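Local coordinates for Mll7089 protein (Mesorhizobium loti, PDB 2OZ8) that is of unknown function but, as a member of the mandelate racemase and enolase-like enzymes, probably binds magnesium and may act as a hydro-lyase, at residues R130-A135 with D335-A340; I295-L300 with W315-F320; H325-P330 with H346-S351. All coordinates share one frame; numbering follows the deposited sequence.

Contact 1: R130-A135 with D335-A340; sequences RNRVKA and DGYAYA
Strands 132-135 and 337-339 run antiparallel, their short axes at 141° and 4.3 Å apart at closest approach, with V133 and A338 as the hydrogen-bonded pair. Two bonds join that pair: V133 N gives to A338 O over 2.9 Å, while A338 N reaches V133 O at 2.6 Å, nearly along the C=O axis. Flanking bonds run from A340 N to N131 O and from A135 N to G336 O, the latter with its donor well above the carbonyl plane. On one face R132 carries the contact. Its CG sits in the crowded position between backbone N and carbonyl carbon (chi1 82°), and the chain extends from CG to NE. The guanidinium is stacked on the Y337 ring, centres 3.8 Å apart and planes at 5°, a cation-pi pair. R132 NH1 donates in the guanidinium plane to Y339 OH, 3.2 Å away, and R132 CB makes an off-centre CH-pi contact with the Y339 ring. K134 runs alongside Y337, with K134 CG 3.6 Å from Y337 CE1. Its NZ forms a salt bridge with E314. On the other face V133 CG1 meets A338 CB at 3.9 Å, covered by A307 and V304 of helix 304-309. The short return strand thus pairs with the start of the first barrel strand, its V133/A338 face turned to helix 304-309, while on the R132 side two tyrosines hold an exposed arginine.

Contact 2: I295-L300 with W315-F320; sequences IGNTFL and WLEYSF
E317 OE2 is the best-held polar atom, gripped twice: by a salt bridge from K165 NZ and a hydrogen bond from S138 OG. The other oxygen, E317 OE1, accepts N297 N at 3.0 Å, the donor standing 41° out of the carboxylate plane. With CG anti to the backbone N (chi1 -172°) and the chain extended beyond it, the carboxylate reaches across to the N297 amide; the two flat groups stack with planes 20° apart. The backbones themselves pair in parallel: I295 N donates to W315 O over 3.1 Å and E317 N to I295 O over 2.8 Å, bracketing L316. A water extends the join, accepting from T298 N at 3.1 Å and lying 2.6 Å from E317 O, to which it can donate. An alanine at E317 would remove the carboxylate and is likely to cost N297 N its acceptor and K165 a salt-bridge partner. This contact joins the C-terminal ends of the seventh and eighth barrel strands, the end where enolase-superfamily enzymes hold their active sites. With a lysine, a serine hydroxyl and a backbone N-H around it, the buried carboxylate is probably kept ionised and rigidly oriented.

Contact 3: H325-P330 with H346-S351; sequences HLVEQP and HGLVLS
A single backbone bridge between V327 and L350 joins two loops of the C-terminal region, just before S351 takes the N-cap position of helix 352-357. Its two bonds differ in approach: E328 N points nearly along the C=O axis of V349 at 2.8 Å from V349 O, whereas S351 N reaches L326 O, also at 2.8 Å, from above the carbonyl plane. A water prolongs the pairing, accepting from Q329 N (2.9 Å) and V349 N (2.7 Å), and can donate to G347 O (3.2 Å). S351 turns its OG anti to the backbone N (chi1 154°), where it caps A354 N. E328 runs alongside V349, with E328 OE1 3.8 Å from V349 CG1, so that the carboxylate end of the extended glutamate lies against the exposed valine, while E328 CG sits by V349 O. Apolar contacts add to this: V327 CG1 meets L348 CB at 4.1 Å, and L348 CD2 reaches P330 CA at 4.0 Å. L348 N donates in the ring plane to H346 ND1, while H346 NE2 is hydrogen-bonded to L47 O, a pairing consistent with a neutral imidazole protonated at NE2. L350 packs on A35 and E37 of strand 27-40 and H325 meets F15 of strand 5-17 edge-to-face, while H346 O is hydrogen-bonded to H305 of helix 304-309 and H346 N to D112 of helix 103-118, placing the loops between the barrel and the N-terminal sheet.

How the contacts relate
Following the chain, 130-135 opens the barrel, and contact 1 closes some 200 residues later when 335-340 returns to it. Contact 2 lies within that span, closing a short loop around helix 304-309 between the last two barrel strands. Contact 3 opens at 325-330, before contact 1 has closed, and shuts at 346-351, so contacts 1 and 3 cross; it joins the loop after strand 313-318 to that before helix 352-357. Contacts 1 and 2 meet in the barrel sheet through a probable hydrogen bond from L316 N to K134 O at 3.0 Å. Contacts 2 and 3 touch where L300 CD1 packs on V327 CG1 at 3.4 Å. Contacts 1 and 3 stay about 7 Å apart at their nearest atoms.

Contact 1: R130-A135 with D335-A340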
loop_
_atom_site.group_PDB
_atom_site.type_symbol
_atom_site.label_atom_id
_atom_site.label_comp_id
_atom_site.label_asym_id
_atom_site.label_seq_id
_atom_site.Cartn_x
_atom_site.Cartn_y
_atom_site.Cartn_z
ATOM N N ARG A 130 -38.935 2.790 14.170
ATOM C CA ARG A 130 -39.987 2.377 13.286
ATOM C C ARG A 130 -40.380 0.947 13.560
ATOM O O ARG A 130 -39.761 0.261 14.359
ATOM C CB ARG A 130 -39.641 2.657 11.809
ATOM C CG ARG A 130 -38.344 1.994 11.227
ATOM C CD ARG A 130 -37.823 2.792 9.961
ATOM N NE ARG A 130 -37.554 4.194 10.350
ATOM C CZ ARG A 130 -37.839 5.276 9.617
ATOM N NH1 ARG A 130 -38.392 5.148 8.414
ATOM N NH2 ARG A 130 -37.568 6.490 10.101
ATOM N N ASN A 131 -41.445 0.507 12.926
ATOM C CA ASN A 131 -41.929 -0.808 13.195
ATOM C C ASN A 131 -42.069 -1.647 11.938
ATOM O O ASN A 131 -42.619 -2.740 11.984
ATOM C CB ASN A 131 -43.198 -0.759 14.077
ATOM C CG ASN A 131 -44.477 -0.681 13.286
ATOM O OD1 ASN A 131 -44.570 0.032 12.275
ATOM N ND2 ASN A 131 -45.497 -1.443 13.735
ATOM N N ARG A 132 -41.562 -1.143 10.814
ATOM C CA ARG A 132 -41.651 -1.935 9.616
ATOM C C ARG A 132 -40.485 -1.795 8.667
ATOM O O ARG A 132 -39.759 -0.793 8.679
ATOM C CB ARG A 132 -42.956 -1.672 8.884
ATOM C CG ARG A 132 -42.930 -0.479 8.040
ATOM C CD ARG A 132 -44.239 -0.226 7.427
ATOM N NE ARG A 132 -44.139 0.972 6.617
ATOM C CZ ARG A 132 -45.096 1.373 5.786
ATOM N NH1 ARG A 132 -46.223 0.654 5.699
ATOM N NH2 ARG A 132 -44.920 2.475 5.065
ATOM N N VAL A 133 -40.332 -2.823 7.837
ATOM C CA VAL A 133 -39.305 -2.902 6.822
ATOM C C VAL A 133 -39.854 -3.548 5.557
ATOM O O VAL A 133 -40.691 -4.421 5.621
ATOM C CB VAL A 133 -38.101 -3.694 7.373
ATOM C CG1 VAL A 133 -38.429 -5.141 7.613
ATOM C CG2 VAL A 133 -36.900 -3.491 6.475
ATOM N N LYS A 134 -39.401 -3.114 4.404
ATOM C CA LYS A 134 -39.706 -3.805 3.140
ATOM C C LYS A 134 -39.227 -5.234 3.110
ATOM O O LYS A 134 -38.097 -5.564 3.547
ATOM C CB LYS A 134 -39.027 -3.083 1.993
ATOM C CG LYS A 134 -39.486 -1.643 1.872
ATOM C CD LYS A 134 -38.972 -1.015 0.591
ATOM C CE LYS A 134 -37.982 0.022 0.914
ATOM N NZ LYS A 134 -37.714 0.789 -0.328
ATOM N N ALA A 135 -40.055 -6.086 2.534
ATOM C CA ALA A 135 -39.720 -7.485 2.442
ATOM C C ALA A 135 -39.633 -7.827 0.957
ATOM O O ALA A 135 -40.393 -7.307 0.168
ATOM C CB ALA A 135 -40.804 -8.333 3.167
ATOM N N ASP A 335 -48.568 -6.400 2.125
ATOM C CA ASP A 335 -48.209 -5.552 0.979
ATOM C C ASP A 335 -46.710 -5.245 0.805
ATOM O O ASP A 335 -46.322 -4.101 0.569
ATOM C CB ASP A 335 -49.053 -4.264 0.964
ATOM C CG ASP A 335 -50.530 -4.552 0.713
ATOM O OD1 ASP A 335 -50.834 -5.601 0.044
ATOM O OD2 ASP A 335 -51.380 -3.766 1.222
ATOM N N GLY A 336 -45.879 -6.274 0.946
ATOM C CA GLY A 336 -44.447 -6.113 0.795
ATOM C C GLY A 336 -43.743 -5.414 1.939
ATOM O O GLY A 336 -42.581 -4.995 1.775
ATOM N N TYR A 337 -44.420 -5.273 3.089
ATOM C CA TYR A 337 -43.751 -4.796 4.299
ATOM C C TYR A 337 -43.834 -5.809 5.424
ATOM O O TYR A 337 -44.905 -6.386 5.670
ATOM C CB TYR A 337 -44.349 -3.499 4.793
ATOM C CG TYR A 337 -43.944 -2.267 4.024
ATOM C CD1 TYR A 337 -42.770 -1.597 4.335
ATOM C CD2 TYR A 337 -44.778 -1.728 3.031
ATOM C CE1 TYR A 337 -42.400 -0.466 3.664
ATOM C CE2 TYR A 337 -44.421 -0.584 2.345
ATOM C CZ TYR A 337 -43.237 0.039 2.677
ATOM O OH TYR A 337 -42.862 1.183 2.027
ATOM N N ALA A 338 -42.712 -6.020 6.110
ATOM C CA ALA A 338 -42.681 -6.872 7.274
ATOM C C ALA A 338 -42.832 -5.980 8.488
ATOM O O ALA A 338 -42.247 -4.879 8.557
ATOM C CB ALA A 338 -41.389 -7.715 7.343
ATOM N N TYR A 339 -43.633 -6.449 9.436
ATOM C CA TYR A 339 -43.949 -5.663 10.603
ATOM C C TYR A 339 -43.436 -6.305 11.849
ATOM O O TYR A 339 -43.760 -7.467 12.147
ATOM C CB TYR A 339 -45.448 -5.515 10.711
ATOM C CG TYR A 339 -46.025 -4.571 9.680
ATOM C CD1 TYR A 339 -46.155 -3.209 9.961
ATOM C CD2 TYR A 339 -46.418 -5.028 8.423
ATOM C CE1 TYR A 339 -46.649 -2.332 9.023
ATOM C CE2 TYR A 339 -46.930 -4.161 7.498
ATOM C CZ TYR A 339 -47.073 -2.824 7.808
ATOM O OH TYR A 339 -47.584 -1.950 6.883
ATOM N N ALA A 340 -42.630 -5.564 12.587
ATOM C CA ALA A 340 -42.218 -6.016 13.900
ATOM C C ALA A 340 -43.382 -5.763 14.852
ATOM O O ALA A 340 -43.803 -4.605 15.023
ATOM C CB ALA A 340 -40.993 -5.280 14.352
#

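Contact 2: I295-L300 with W315-F320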
loop_
_atom_site.group_PDB
_atom_site.type_symbol
_atom_site.label_atom_id
_atom_site.label_comp_id
_atom_site.label_asym_id
_atom_site.label_seq_id
_atom_site.Cartn_x
_atom_site.Cartn_y
_atom_site.Cartn_z
ATOM N N ILE A 295 -30.927 -7.888 5.648
ATOM C CA ILE A 295 -31.237 -9.058 6.464
ATOM C C ILE A 295 -31.781 -10.214 5.587
ATOM O O ILE A 295 -32.797 -10.062 4.880
ATOM C CB ILE A 295 -32.266 -8.675 7.530
ATOM C CG1 ILE A 295 -31.830 -7.366 8.250
ATOM C CG2 ILE A 295 -32.623 -9.895 8.421
ATOM C CD1 ILE A 295 -30.792 -7.422 9.333
ATOM N N GLY A 296 -31.054 -11.323 5.606
ATOM C CA GLY A 296 -31.447 -12.518 4.938
ATOM C C GLY A 296 -32.436 -13.340 5.775
ATOM O O GLY A 296 -32.942 -12.874 6.834
ATOM N N ASN A 297 -32.730 -14.546 5.268
ATOM C CA ASN A 297 -33.631 -15.461 5.945
ATOM C C ASN A 297 -33.218 -15.637 7.379
ATOM O O ASN A 297 -32.064 -15.951 7.644
ATOM C CB ASN A 297 -33.676 -16.817 5.264
ATOM C CG ASN A 297 -34.433 -16.767 3.983
ATOM O OD1 ASN A 297 -33.973 -17.270 2.953
ATOM N ND2 ASN A 297 -35.595 -16.126 4.016
ATOM N N THR A 298 -34.152 -15.346 8.284
ATOM C CA THR A 298 -34.043 -15.777 9.659
ATOM C C THR A 298 -35.200 -16.737 9.923
ATOM O O THR A 298 -36.287 -16.587 9.359
ATOM C CB THR A 298 -33.937 -14.583 10.647
ATOM O OG1 THR A 298 -35.077 -13.699 10.562
ATOM C CG2 THR A 298 -32.655 -13.769 10.336
ATOM N N PHE A 299 -34.958 -17.774 10.714
ATOM C CA PHE A 299 -36.024 -18.720 11.033
ATOM C C PHE A 299 -37.219 -18.009 11.640
ATOM O O PHE A 299 -37.101 -17.369 12.658
ATOM C CB PHE A 299 -35.546 -19.876 11.928
ATOM C CG PHE A 299 -36.399 -21.091 11.797
ATOM C CD1 PHE A 299 -36.046 -22.104 10.920
ATOM C CD2 PHE A 299 -37.608 -21.197 12.492
ATOM C CE1 PHE A 299 -36.855 -23.222 10.764
ATOM C CE2 PHE A 299 -38.421 -22.321 12.354
ATOM C CZ PHE A 299 -38.052 -23.328 11.486
ATOM N N LEU A 300 -38.357 -18.115 10.958
ATOM C CA LEU A 300 -39.611 -17.488 11.335
ATOM C C LEU A 300 -39.585 -15.975 11.433
ATOM O O LEU A 300 -40.432 -15.386 12.088
ATOM C CB LEU A 300 -40.229 -18.135 12.610
ATOM C CG LEU A 300 -40.969 -19.438 12.307
ATOM C CD1 LEU A 300 -41.485 -20.103 13.573
ATOM C CD2 LEU A 300 -42.099 -19.209 11.318
ATOM N N TRP A 315 -34.087 -3.715 3.603
ATOM C CA TRP A 315 -34.658 -4.980 3.071
ATOM C C TRP A 315 -34.496 -6.207 3.958
ATOM O O TRP A 315 -33.458 -6.443 4.558
ATOM C CB TRP A 315 -34.125 -5.321 1.687
ATOM C CG TRP A 315 -34.462 -4.351 0.614
ATOM C CD1 TRP A 315 -33.649 -3.385 0.093
ATOM C CD2 TRP A 315 -35.714 -4.294 -0.139
ATOM N NE1 TRP A 315 -34.333 -2.694 -0.918
ATOM C CE2 TRP A 315 -35.593 -3.230 -1.077
ATOM C CE3 TRP A 315 -36.916 -5.030 -0.094
ATOM C CZ2 TRP A 315 -36.637 -2.896 -1.998
ATOM C CZ3 TRP A 315 -37.976 -4.669 -0.965
ATOM C CH2 TRP A 315 -37.814 -3.616 -1.921
ATOM N N LEU A 316 -35.542 -6.997 4.018
ATOM C CA LEU A 316 -35.548 -8.262 4.743
ATOM C C LEU A 316 -36.011 -9.394 3.800
ATOM O O LEU A 316 -36.985 -9.235 3.073
ATOM C CB LEU A 316 -36.476 -8.168 5.987
ATOM C CG LEU A 316 -36.773 -9.512 6.660
ATOM C CD1 LEU A 316 -37.068 -9.338 8.096
ATOM C CD2 LEU A 316 -37.991 -10.191 5.913
ATOM N N GLU A 317 -35.301 -10.510 3.814
ATOM C CA GLU A 317 -35.619 -11.634 2.956
ATOM C C GLU A 317 -36.781 -12.479 3.485
ATOM O O GLU A 317 -36.783 -12.884 4.664
ATOM C CB GLU A 317 -34.372 -12.522 2.782
ATOM C CG GLU A 317 -34.552 -13.633 1.747
ATOM C CD GLU A 317 -33.333 -14.421 1.508
ATOM O OE1 GLU A 317 -32.406 -14.298 2.323
ATOM O OE2 GLU A 317 -33.281 -15.180 0.525
ATOM N N TYR A 318 -37.738 -12.795 2.611
ATOM C CA TYR A 318 -38.792 -13.781 2.955
ATOM C C TYR A 318 -38.935 -14.868 1.868
ATOM O O TYR A 318 -39.032 -14.549 0.690
ATOM C CB TYR A 318 -40.148 -13.106 3.251
ATOM C CG TYR A 318 -41.182 -14.131 3.654
ATOM C CD1 TYR A 318 -41.140 -14.744 4.911
ATOM C CD2 TYR A 318 -42.146 -14.558 2.738
ATOM C CE1 TYR A 318 -42.038 -15.752 5.251
ATOM C CE2 TYR A 318 -43.062 -15.576 3.056
ATOM C CZ TYR A 318 -43.005 -16.142 4.309
ATOM O OH TYR A 318 -43.895 -17.110 4.590
ATOM N N SER A 319 -38.977 -16.134 2.271
ATOM C CA SER A 319 -38.801 -17.249 1.335
ATOM C C SER A 319 -39.968 -18.248 1.279
ATOM O O SER A 319 -39.851 -19.316 0.711
ATOM C CB SER A 319 -37.503 -17.974 1.629
ATOM O OG SER A 319 -36.383 -17.161 1.288
ATOM N N PHE A 320 -41.094 -17.876 1.885
ATOM C CA PHE A 320 -42.296 -18.689 1.822
ATOM C C PHE A 320 -42.096 -20.110 2.335
ATOM O O PHE A 320 -42.757 -21.010 1.862
ATOM C CB PHE A 320 -42.890 -18.678 0.386
ATOM C CG PHE A 320 -43.178 -17.304 -0.105
ATOM C CD1 PHE A 320 -44.407 -16.732 0.117
ATOM C CD2 PHE A 320 -42.185 -16.550 -0.772
ATOM C CE1 PHE A 320 -44.674 -15.465 -0.302
ATOM C CE2 PHE A 320 -42.452 -15.248 -1.198
ATOM C CZ PHE A 320 -43.686 -14.707 -0.942
HETATM O O HOH W 1 -36.678 -14.198 6.905
#

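Contact 3: H325-P330 with H346-S351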
loop_
_atom_site.group_PDB
_atom_site.type_symbol
_atom_site.label_atom_id
_atom_site.label_comp_id
_atom_site.label_asym_id
_atom_site.label_seq_id
_atom_site.Cartn_x
_atom_site.Cartn_y
_atom_site.Cartn_z
ATOM N N HIS A 325 -46.721 -23.204 11.178
ATOM C CA HIS A 325 -47.454 -24.081 12.052
ATOM C C HIS A 325 -46.748 -24.275 13.415
ATOM O O HIS A 325 -47.378 -24.705 14.425
ATOM C CB HIS A 325 -47.685 -25.425 11.364
ATOM C CG HIS A 325 -46.429 -26.178 11.106
ATOM N ND1 HIS A 325 -45.517 -25.801 10.139
ATOM C CD2 HIS A 325 -45.920 -27.287 11.700
ATOM C CE1 HIS A 325 -44.505 -26.644 10.149
ATOM N NE2 HIS A 325 -44.724 -27.556 11.086
ATOM N N LEU A 326 -45.465 -23.943 13.461
ATOM C CA LEU A 326 -44.714 -24.155 14.659
ATOM C C LEU A 326 -44.974 -23.097 15.731
ATOM O O LEU A 326 -44.652 -23.332 16.898
ATOM C CB LEU A 326 -43.226 -24.268 14.363
ATOM C CG LEU A 326 -42.624 -25.385 13.513
ATOM C CD1 LEU A 326 -41.186 -25.021 13.141
ATOM C CD2 LEU A 326 -42.665 -26.767 14.148
ATOM N N VAL A 327 -45.549 -21.950 15.366
ATOM C CA VAL A 327 -45.725 -20.855 16.328
ATOM C C VAL A 327 -47.182 -20.367 16.377
ATOM O O VAL A 327 -47.954 -20.593 15.426
ATOM C CB VAL A 327 -44.826 -19.628 15.982
ATOM C CG1 VAL A 327 -43.344 -19.834 16.427
ATOM C CG2 VAL A 327 -44.976 -19.266 14.496
ATOM N N GLU A 328 -47.549 -19.665 17.457
ATOM C CA GLU A 328 -48.933 -19.193 17.636
ATOM C C GLU A 328 -49.276 -18.140 16.629
ATOM O O GLU A 328 -50.251 -18.304 15.917
ATOM C CB GLU A 328 -49.198 -18.699 19.063
ATOM C CG GLU A 328 -49.095 -19.833 20.075
ATOM C CD GLU A 328 -49.225 -19.416 21.526
ATOM O OE1 GLU A 328 -49.210 -18.183 21.857
ATOM O OE2 GLU A 328 -49.339 -20.368 22.349
ATOM N N GLN A 329 -48.494 -17.062 16.569
ATOM C CA GLN A 329 -48.638 -16.050 15.509
ATOM C C GLN A 329 -47.318 -15.627 14.878
ATOM O O GLN A 329 -46.468 -14.987 15.523
ATOM C CB GLN A 329 -49.431 -14.804 15.958
ATOM C CG GLN A 329 -49.180 -14.437 17.349
ATOM C CD GLN A 329 -50.242 -13.567 17.966
ATOM O OE1 GLN A 329 -50.845 -12.718 17.308
ATOM N NE2 GLN A 329 -50.458 -13.759 19.257
ATOM N N PRO A 330 -47.182 -15.918 13.592
ATOM C CA PRO A 330 -45.996 -15.617 12.801
ATOM C C PRO A 330 -45.917 -14.113 12.597
ATOM O O PRO A 330 -46.901 -13.421 12.875
ATOM C CB PRO A 330 -46.277 -16.320 11.457
ATOM C CG PRO A 330 -47.761 -16.423 11.386
ATOM C CD PRO A 330 -48.257 -16.543 12.807
ATOM N N HIS A 346 -39.608 -11.155 20.807
ATOM C CA HIS A 346 -39.641 -11.088 19.360
ATOM C C HIS A 346 -41.040 -11.426 18.810
ATOM O O HIS A 346 -41.266 -11.364 17.615
ATOM C CB HIS A 346 -38.522 -11.912 18.690
ATOM C CG HIS A 346 -38.389 -13.325 19.169
ATOM N ND1 HIS A 346 -39.464 -14.176 19.342
ATOM C CD2 HIS A 346 -37.283 -14.050 19.471
ATOM C CE1 HIS A 346 -39.022 -15.363 19.729
ATOM N NE2 HIS A 346 -37.701 -15.308 19.831
ATOM N N GLY A 347 -41.962 -11.783 19.711
ATOM C CA GLY A 347 -43.364 -12.064 19.384
ATOM C C GLY A 347 -43.587 -13.485 18.915
ATOM O O GLY A 347 -44.685 -13.817 18.515
ATOM N N LEU A 348 -42.552 -14.335 18.896
ATOM C CA LEU A 348 -42.762 -15.707 18.440
ATOM C C LEU A 348 -42.883 -16.588 19.663
ATOM O O LEU A 348 -42.023 -16.588 20.554
ATOM C CB LEU A 348 -41.695 -16.198 17.443
ATOM C CG LEU A 348 -41.525 -15.379 16.140
ATOM C CD1 LEU A 348 -40.204 -15.727 15.451
ATOM C CD2 LEU A 348 -42.762 -15.449 15.127
ATOM N N VAL A 349 -43.994 -17.319 19.718
ATOM C CA VAL A 349 -44.232 -18.286 20.805
ATOM C C VAL A 349 -44.596 -19.610 20.206
ATOM O O VAL A 349 -45.465 -19.682 19.374
ATOM C CB VAL A 349 -45.377 -17.834 21.793
ATOM C CG1 VAL A 349 -45.579 -18.908 22.872
ATOM C CG2 VAL A 349 -45.080 -16.481 22.421
ATOM N N LEU A 350 -43.933 -20.654 20.654
ATOM C CA LEU A 350 -44.093 -21.986 20.111
ATOM C C LEU A 350 -45.535 -22.485 20.269
ATOM O O LEU A 350 -46.182 -22.219 21.289
ATOM C CB LEU A 350 -43.148 -22.894 20.847
ATOM C CG LEU A 350 -42.565 -24.086 20.128
ATOM C CD1 LEU A 350 -41.824 -23.647 18.899
ATOM C CD2 LEU A 350 -41.639 -24.748 21.137
ATOM N N SER A 351 -46.065 -23.161 19.262
ATOM C CA SER A 351 -47.445 -23.615 19.327
ATOM C C SER A 351 -47.489 -24.922 20.121
ATOM O O SER A 351 -46.759 -25.865 19.840
ATOM C CB SER A 351 -47.989 -23.773 17.922
ATOM O OG SER A 351 -49.039 -24.713 17.829
HETATM O O HOH W 2 -50.051 -23.940 14.800
HETATM O O HOH W 3 -46.167 -16.643 18.189
#